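Local coordinates for putative branched-chain amino acid ABC transporter, periplasmic branched-chain amino acid-binding protein (Pseudomonas protegens Pf-5, PDB 4RU0) that probably binds a small solute in the periplasm, perhaps a branched-chain amino acid, and delivers it to an ABC transporter, at residues S271-L277 with W402-W407; H301-K305 with F322-N328; V336-R342 with L365-R371. The contacts are given in a common frame with arbitrary orientation. Numbering follows the deposited sequence.

Interaction 1 (S271-L277 with W402-W407)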
# COMPACT_ATOMS: atom_id res chain seq x y z
N SER A 271 -7.34 2.50 -7.58
CA SER A 271 -8.49 1.83 -6.98
C SER A 271 -9.40 2.77 -6.20
O SER A 271 -10.26 2.31 -5.46
CB SER A 271 -8.02 0.71 -6.06
OG SER A 271 -7.22 1.22 -5.01
N SER A 272 -9.21 4.08 -6.36
CA SER A 272 -10.02 5.04 -5.62
C SER A 272 -11.22 5.54 -6.42
O SER A 272 -11.26 5.44 -7.64
CB SER A 272 -9.17 6.24 -5.21
OG SER A 272 -10.03 7.34 -4.93
N SER A 273 -12.20 6.09 -5.70
CA SER A 273 -13.35 6.75 -6.30
C SER A 273 -12.91 7.87 -7.22
O SER A 273 -13.45 8.07 -8.31
CB SER A 273 -14.29 7.31 -5.22
OG SER A 273 -14.64 6.32 -4.28
N GLU A 274 -11.91 8.62 -6.75
CA GLU A 274 -11.39 9.77 -7.48
C GLU A 274 -10.68 9.37 -8.77
O GLU A 274 -10.54 10.17 -9.68
CB GLU A 274 -10.44 10.56 -6.58
CG GLU A 274 -11.06 10.92 -5.24
CD GLU A 274 -10.15 11.77 -4.38
OE1 GLU A 274 -9.00 12.04 -4.81
OE2 GLU A 274 -10.58 12.16 -3.28
N ASP A 275 -10.24 8.12 -8.83
CA ASP A 275 -9.58 7.62 -10.03
C ASP A 275 -10.59 7.35 -11.14
O ASP A 275 -10.23 7.33 -12.31
CB ASP A 275 -8.79 6.35 -9.73
CG ASP A 275 -7.55 6.61 -8.89
OD1 ASP A 275 -6.84 7.60 -9.16
OD2 ASP A 275 -7.30 5.82 -7.95
N VAL A 276 -11.85 7.14 -10.77
CA VAL A 276 -12.85 6.69 -11.73
C VAL A 276 -14.08 7.60 -11.86
O VAL A 276 -14.77 7.56 -12.87
CB VAL A 276 -13.34 5.27 -11.39
CG1 VAL A 276 -12.25 4.27 -11.67
CG2 VAL A 276 -13.78 5.20 -9.93
N LEU A 277 -14.35 8.40 -10.83
CA LEU A 277 -15.43 9.39 -10.91
C LEU A 277 -15.33 10.34 -12.12
O LEU A 277 -16.35 10.62 -12.75
CB LEU A 277 -15.49 10.21 -9.62
CG LEU A 277 -16.26 9.58 -8.46
CD1 LEU A 277 -16.02 10.34 -7.18
CD2 LEU A 277 -17.76 9.53 -8.77
N TRP A 402 -16.63 -1.19 -9.29
CA TRP A 402 -17.22 0.15 -9.29
C TRP A 402 -18.53 0.20 -10.08
O TRP A 402 -18.58 -0.25 -11.23
CB TRP A 402 -16.21 1.14 -9.86
CG TRP A 402 -16.67 2.55 -9.95
CD1 TRP A 402 -16.95 3.25 -11.09
CD2 TRP A 402 -16.87 3.46 -8.86
NE1 TRP A 402 -17.32 4.54 -10.78
CE2 TRP A 402 -17.28 4.69 -9.42
CE3 TRP A 402 -16.75 3.36 -7.47
CZ2 TRP A 402 -17.57 5.81 -8.63
CZ3 TRP A 402 -17.04 4.46 -6.69
CH2 TRP A 402 -17.45 5.67 -7.28
N ASP A 403 -19.59 0.74 -9.49
CA ASP A 403 -20.88 0.80 -10.18
C ASP A 403 -21.22 2.21 -10.68
O ASP A 403 -22.29 2.43 -11.24
CB ASP A 403 -22.01 0.26 -9.30
CG ASP A 403 -22.19 1.05 -8.00
OD1 ASP A 403 -21.86 2.26 -7.96
OD2 ASP A 403 -22.67 0.46 -7.02
N GLY A 404 -20.31 3.15 -10.45
CA GLY A 404 -20.54 4.52 -10.86
C GLY A 404 -20.70 5.42 -9.65
O GLY A 404 -20.60 6.64 -9.75
N ALA A 405 -20.95 4.80 -8.50
CA ALA A 405 -21.18 5.53 -7.26
C ALA A 405 -20.47 4.90 -6.07
O ALA A 405 -19.99 5.60 -5.19
CB ALA A 405 -22.67 5.63 -6.99
N ASN A 406 -20.41 3.57 -6.05
CA ASN A 406 -19.83 2.85 -4.92
C ASN A 406 -18.98 1.65 -5.32
O ASN A 406 -19.09 1.14 -6.44
CB ASN A 406 -20.93 2.38 -3.97
CG ASN A 406 -21.62 3.52 -3.26
OD1 ASN A 406 -21.14 4.00 -2.24
ND2 ASN A 406 -22.75 3.96 -3.81
N TRP A 407 -18.14 1.22 -4.39
CA TRP A 407 -17.36 -0.00 -4.56
C TRP A 407 -18.08 -1.19 -3.93
O TRP A 407 -18.79 -1.04 -2.94
CB TRP A 407 -15.97 0.14 -3.93
CG TRP A 407 -15.08 1.11 -4.62
CD1 TRP A 407 -14.74 2.36 -4.19
CD2 TRP A 407 -14.41 0.92 -5.88
NE1 TRP A 407 -13.89 2.96 -5.10
CE2 TRP A 407 -13.67 2.10 -6.14
CE3 TRP A 407 -14.35 -0.13 -6.80
CZ2 TRP A 407 -12.89 2.25 -7.29
CZ3 TRP A 407 -13.57 0.02 -7.94
CH2 TRP A 407 -12.85 1.21 -8.17
O HOH W 1 -17.43 6.74 -12.71
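Val276 is the main bump here, and the two indoles of 402-407 make the hollow that takes it. Its CA-CB bond points at the other segment, and CG2 lies 3.6 Å from the centroid of the five-membered ring of Trp402, only 9° off the ring normal, a clean CH-pi contact over the face. The same CG2 is 4.1 Å from Trp407 CZ2, so one methyl touches both tryptophans. Leu277 fills in beside it: its CD2 meets the edge of the Trp402 ring at CZ2 (3.7 Å). Trp407 in turn pushes against the start of 271-277, its CZ2 reaching 3.2 Å from Ser271 O and 3.6 Å from Ser272 O, while Ser273 OG sits 3.5 Å from its NE1. The joint is between a short helical turn, opened by a capping box in which Glu274 N bonds Ser272 OG and Ser272 N bonds Asp275 OD2, and the tip of the beta hairpin joining strands 396-402 and 407-415, at the antiparallel side of the sheet in one lobe of a periplasmic binding protein. An Asx turn shapes that tip: Asp403 OD1 accepts from Ala405 N (2.8 Å), and Gly404 takes a positive phi of 112°. No direct hydrogen bond joins the segments; a water bridges them instead, giving to Val276 O at 2.8 Å and accepting from Trp402 NE1 at 2.9 Å.

Interaction 2 (H301-K305 with F322-N328)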
# COMPACT_ATOMS: atom_id res chain seq x y z
N HIS A 301 -14.53 0.40 12.29
CA HIS A 301 -15.19 1.62 11.82
C HIS A 301 -16.32 2.06 12.73
O HIS A 301 -16.56 3.25 12.91
CB HIS A 301 -15.73 1.42 10.40
CG HIS A 301 -14.68 1.49 9.34
ND1 HIS A 301 -14.46 2.63 8.59
CD2 HIS A 301 -13.79 0.57 8.89
CE1 HIS A 301 -13.49 2.41 7.73
NE2 HIS A 301 -13.06 1.17 7.89
N LYS A 302 -17.02 1.09 13.31
CA LYS A 302 -18.15 1.40 14.18
C LYS A 302 -17.67 1.87 15.55
O LYS A 302 -18.32 2.70 16.18
CB LYS A 302 -19.07 0.19 14.30
CG LYS A 302 -19.94 -0.01 13.07
CD LYS A 302 -20.66 -1.34 13.09
CE LYS A 302 -21.76 -1.38 12.04
NZ LYS A 302 -21.25 -1.04 10.68
N ARG A 303 -16.53 1.35 16.00
CA ARG A 303 -15.91 1.85 17.23
C ARG A 303 -15.51 3.31 17.06
O ARG A 303 -15.62 4.11 17.98
CB ARG A 303 -14.70 1.02 17.62
CG ARG A 303 -14.95 -0.47 17.76
CD ARG A 303 -13.70 -1.19 18.22
NE ARG A 303 -13.83 -2.64 18.11
CZ ARG A 303 -12.88 -3.50 18.43
NH1 ARG A 303 -11.71 -3.06 18.89
NH2 ARG A 303 -13.08 -4.80 18.30
N LEU A 304 -15.02 3.63 15.86
CA LEU A 304 -14.62 4.99 15.53
C LEU A 304 -15.81 5.93 15.62
O LEU A 304 -15.73 6.99 16.23
CB LEU A 304 -14.00 5.05 14.13
CG LEU A 304 -12.47 5.01 14.00
CD1 LEU A 304 -11.88 3.78 14.69
CD2 LEU A 304 -12.06 5.06 12.53
N LYS A 305 -16.93 5.53 15.01
CA LYS A 305 -18.14 6.33 15.07
C LYS A 305 -18.61 6.49 16.51
O LYS A 305 -18.96 7.59 16.93
CB LYS A 305 -19.24 5.72 14.20
CG LYS A 305 -20.50 6.58 14.11
CD LYS A 305 -21.30 6.26 12.86
CE LYS A 305 -20.50 6.58 11.61
NZ LYS A 305 -21.21 6.16 10.36
N PHE A 322 -15.83 8.52 5.12
CA PHE A 322 -15.43 7.88 6.35
C PHE A 322 -15.09 6.42 6.14
O PHE A 322 -14.53 5.75 6.99
CB PHE A 322 -16.48 8.08 7.45
CG PHE A 322 -16.31 7.16 8.61
CD1 PHE A 322 -17.22 6.17 8.86
CD2 PHE A 322 -15.22 7.27 9.43
CE1 PHE A 322 -17.06 5.31 9.92
CE2 PHE A 322 -15.05 6.42 10.50
CZ PHE A 322 -15.98 5.43 10.74
N GLY A 323 -15.47 5.90 4.99
CA GLY A 323 -15.06 4.57 4.62
C GLY A 323 -14.30 4.62 3.32
O GLY A 323 -14.08 3.61 2.70
N SER A 324 -13.91 5.82 2.91
CA SER A 324 -13.26 5.99 1.63
C SER A 324 -11.95 5.26 1.66
O SER A 324 -11.36 5.11 2.70
CB SER A 324 -13.06 7.46 1.29
OG SER A 324 -11.85 7.98 1.80
N VAL A 325 -11.50 4.80 0.51
CA VAL A 325 -10.32 3.96 0.43
C VAL A 325 -9.11 4.71 1.00
O VAL A 325 -8.26 4.14 1.63
CB VAL A 325 -10.11 3.40 -1.01
CG1 VAL A 325 -8.78 2.71 -1.21
CG2 VAL A 325 -11.25 2.50 -1.41
N TYR A 326 -9.09 6.00 0.75
CA TYR A 326 -8.08 6.86 1.31
C TYR A 326 -8.13 6.87 2.84
O TYR A 326 -7.10 6.75 3.48
CB TYR A 326 -8.29 8.25 0.76
CG TYR A 326 -7.98 8.38 -0.70
CD1 TYR A 326 -6.86 7.78 -1.22
CD2 TYR A 326 -8.79 9.09 -1.55
CE1 TYR A 326 -6.56 7.88 -2.56
CE2 TYR A 326 -8.49 9.20 -2.89
CZ TYR A 326 -7.37 8.60 -3.39
OH TYR A 326 -7.04 8.70 -4.72
N TYR A 327 -9.31 6.96 3.41
CA TYR A 327 -9.45 6.95 4.85
C TYR A 327 -9.00 5.64 5.43
O TYR A 327 -8.40 5.58 6.48
CB TYR A 327 -10.89 7.26 5.26
CG TYR A 327 -11.09 7.36 6.75
CD1 TYR A 327 -11.14 6.22 7.52
CD2 TYR A 327 -11.18 8.58 7.38
CE1 TYR A 327 -11.30 6.30 8.88
CE2 TYR A 327 -11.33 8.67 8.74
CZ TYR A 327 -11.39 7.53 9.48
OH TYR A 327 -11.55 7.60 10.83
N ASN A 328 -9.32 4.56 4.74
CA ASN A 328 -9.03 3.23 5.24
C ASN A 328 -7.56 2.86 5.12
O ASN A 328 -7.05 2.04 5.89
CB ASN A 328 -9.89 2.20 4.51
CG ASN A 328 -11.36 2.34 4.83
OD1 ASN A 328 -11.80 3.37 5.35
ND2 ASN A 328 -12.14 1.30 4.54
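Segment 301-305 is one turn from within a longer helix, with Lys305 N bonded to His301 O at 3.1 Å. Facing it, 322-328 comes in through a loop, turning at Phe322 and Gly323, with Ser324 alone extended, before helix 325-348. Ser324 is the N-cap: its OG accepts from Tyr327 N at 3.2 Å, and Asn328 N bonds Ser324 O at 2.9 Å. The backbones come nearest at His301 and Gly323, whose CA atoms are 7.8 Å apart, and no hydrogen bond crosses the gap, so aromatic and aliphatic groups fill it. Phe322 is at the centre. The His301 ring turns its edge to the Phe322 face in a T-shaped pair, centroids 5.3 Å apart and planes at 76°, and Phe322 CZ also lies 3.1 Å from His301 O. Leu304 points across and wedges its CD2 against two ring edges, 3.9 Å from Phe322 CE2 and 3.9 Å from Tyr327 CE1. Lys305 CE lies 4.0 Å from Phe322 CE1. His301 CE1 approaches Asn328 OD1 to 3.1 Å, while Asn328 ND2 is held by Pro293 O and Gly295 O. Helix 299-309 is thus packed on the capped start of helix 325-348, with Leu331 one turn on touching both His301 and Leu304; helix 47-67 also packs here, Asp59 hydrogen-bonding the Tyr327 hydroxyl and Val53 meeting Tyr326.

Interaction 3 (V336-R342 with L365-R371)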
# COMPACT_ATOMS: atom_id res chain seq x y z
N VAL A 336 -0.56 -0.84 11.50
CA VAL A 336 0.66 -1.61 11.28
C VAL A 336 1.77 -1.14 12.22
O VAL A 336 2.43 -1.94 12.88
CB VAL A 336 1.14 -1.49 9.82
CG1 VAL A 336 2.56 -2.02 9.67
CG2 VAL A 336 0.19 -2.25 8.91
N ALA A 337 1.94 0.18 12.30
CA ALA A 337 2.92 0.76 13.19
C ALA A 337 2.58 0.46 14.65
O ALA A 337 3.45 0.07 15.43
CB ALA A 337 3.02 2.26 12.95
N VAL A 338 1.31 0.63 15.00
CA VAL A 338 0.83 0.37 16.36
C VAL A 338 1.10 -1.07 16.80
O VAL A 338 1.57 -1.30 17.91
CB VAL A 338 -0.68 0.68 16.49
CG1 VAL A 338 -1.24 0.10 17.77
CG2 VAL A 338 -0.92 2.18 16.43
N GLU A 339 0.80 -2.03 15.93
CA GLU A 339 1.06 -3.43 16.23
C GLU A 339 2.55 -3.73 16.31
O GLU A 339 2.98 -4.57 17.10
CB GLU A 339 0.39 -4.34 15.20
CG GLU A 339 -1.12 -4.35 15.28
CD GLU A 339 -1.63 -4.79 16.65
OE1 GLU A 339 -2.43 -4.04 17.25
OE2 GLU A 339 -1.23 -5.88 17.12
N ALA A 340 3.33 -3.05 15.47
CA ALA A 340 4.78 -3.21 15.49
C ALA A 340 5.33 -2.75 16.83
O ALA A 340 6.16 -3.43 17.44
CB ALA A 340 5.42 -2.42 14.35
N ILE A 341 4.86 -1.59 17.28
CA ILE A 341 5.24 -1.05 18.58
C ILE A 341 4.82 -2.01 19.69
O ILE A 341 5.63 -2.37 20.55
CB ILE A 341 4.61 0.33 18.81
CG1 ILE A 341 5.22 1.36 17.86
CG2 ILE A 341 4.78 0.76 20.26
CD1 ILE A 341 4.46 2.66 17.80
N ARG A 342 3.56 -2.42 19.65
CA ARG A 342 3.01 -3.36 20.61
C ARG A 342 3.83 -4.65 20.66
O ARG A 342 4.15 -5.15 21.74
CB ARG A 342 1.55 -3.68 20.27
CG ARG A 342 0.92 -4.77 21.12
CD ARG A 342 -0.58 -4.89 20.87
NE ARG A 342 -1.31 -3.71 21.33
CZ ARG A 342 -1.91 -2.85 20.52
NH1 ARG A 342 -1.88 -3.03 19.21
NH2 ARG A 342 -2.55 -1.80 21.02
N LEU A 365 6.39 -9.09 13.54
CA LEU A 365 4.95 -8.94 13.39
C LEU A 365 4.31 -10.28 13.07
O LEU A 365 4.77 -11.01 12.19
CB LEU A 365 4.62 -7.94 12.29
CG LEU A 365 4.31 -6.51 12.73
CD1 LEU A 365 3.88 -5.68 11.54
CD2 LEU A 365 3.23 -6.52 13.80
N ASN A 366 3.26 -10.61 13.81
CA ASN A 366 2.50 -11.83 13.56
C ASN A 366 1.03 -11.56 13.82
O ASN A 366 0.52 -11.84 14.91
CB ASN A 366 3.00 -12.99 14.41
CG ASN A 366 2.47 -14.33 13.95
OD1 ASN A 366 1.32 -14.44 13.52
ND2 ASN A 366 3.30 -15.37 14.04
N ILE A 367 0.36 -11.00 12.82
CA ILE A 367 -1.05 -10.68 12.91
C ILE A 367 -1.91 -11.86 12.45
O ILE A 367 -1.91 -12.21 11.28
CB ILE A 367 -1.39 -9.45 12.05
CG1 ILE A 367 -0.47 -8.28 12.40
CG2 ILE A 367 -2.84 -9.07 12.23
CD1 ILE A 367 -0.62 -7.79 13.81
N ASP A 368 -2.64 -12.45 13.40
CA ASP A 368 -3.55 -13.56 13.14
C ASP A 368 -4.95 -13.08 12.78
O ASP A 368 -5.25 -11.89 12.87
CB ASP A 368 -3.66 -14.49 14.36
CG ASP A 368 -2.45 -15.38 14.53
OD1 ASP A 368 -1.83 -15.73 13.50
OD2 ASP A 368 -2.14 -15.73 15.68
N ASP A 369 -5.81 -14.01 12.38
CA ASP A 369 -7.22 -13.71 12.23
C ASP A 369 -7.84 -13.43 13.60
O ASP A 369 -8.72 -12.57 13.73
CB ASP A 369 -7.96 -14.85 11.54
CG ASP A 369 -7.80 -14.81 10.04
OD1 ASP A 369 -7.73 -13.70 9.48
OD2 ASP A 369 -7.75 -15.90 9.42
N ALA A 370 -7.38 -14.16 14.61
CA ALA A 370 -7.81 -13.93 15.98
C ALA A 370 -7.46 -12.50 16.40
O ALA A 370 -8.29 -11.79 16.98
CB ALA A 370 -7.16 -14.93 16.92
N ARG A 371 -6.24 -12.10 16.09
CA ARG A 371 -5.75 -10.77 16.42
C ARG A 371 -6.51 -9.69 15.65
O ARG A 371 -6.85 -8.65 16.20
CB ARG A 371 -4.25 -10.69 16.14
CG ARG A 371 -3.63 -9.34 16.39
CD ARG A 371 -3.82 -8.90 17.83
NE ARG A 371 -3.70 -7.45 17.95
CZ ARG A 371 -3.83 -6.79 19.09
NH1 ARG A 371 -4.08 -7.44 20.21
NH2 ARG A 371 -3.71 -5.47 19.10
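Glu339 holds this contact together by curling: with chi1 and chi2 both m, its stem lies over 365-371 and its carboxylate turns back toward the arginines. CB is 3.8 Å from Leu365 CD2, CG is 3.8 Å from Ile367 CD1, and OE1 accepts from Arg371 NH2 at 2.7 Å in a salt bridge. Arg371 reaches it from a turn of helix 369-375 with a mostly stretched chain (t, p, t, t). Arg342, one turn after Glu339, bends at chi3 (m) and puts NH1 beside the same carboxylate; the model crowds OE1 and NH1 there, so their exact places are uncertain. The two guanidiniums end up close, Arg371 NH2 lying over the Arg342 face 3.1 Å from NH1, like charges sharing Glu339. Nearer the start of 336-342, Leu365 (chi1 -97°, between wells) turns its branches to the helix, CD1 4.3 Å from Val336 CG1 and CD2 3.9 Å from Ala340 N. Ile367, m at both chi angles, also packs on Met375. The result is a three-residue salt-bridge network beside apolar packing, joining long helix 325-348 to the small antiparallel pair 366-367 and 384-385 and to helix 369-375 of this periplasmic-binding-protein fold.

Overall arrangement
Going along the chain from the N terminus, 271-277 comes first and is closed much later by 402-407, after 124 intervening residues; interactions 2 and 3 both nest inside that loop. Interaction 2 closes a loop of 16 residues, tying helix 299-309 to the start of helix 325-348. Interaction 3, which opens after it, closes one of 22 and ties the middle of that same helix to 365-371, so the two are in series with no crossing, about 19 Å apart between centres. Tyr326 packs on Ser272 and Glu274, so interaction 1, at the hairpin of the seven-stranded sheet, touches interaction 2; interaction 3 lies about 30 Å from interaction 1 between centres.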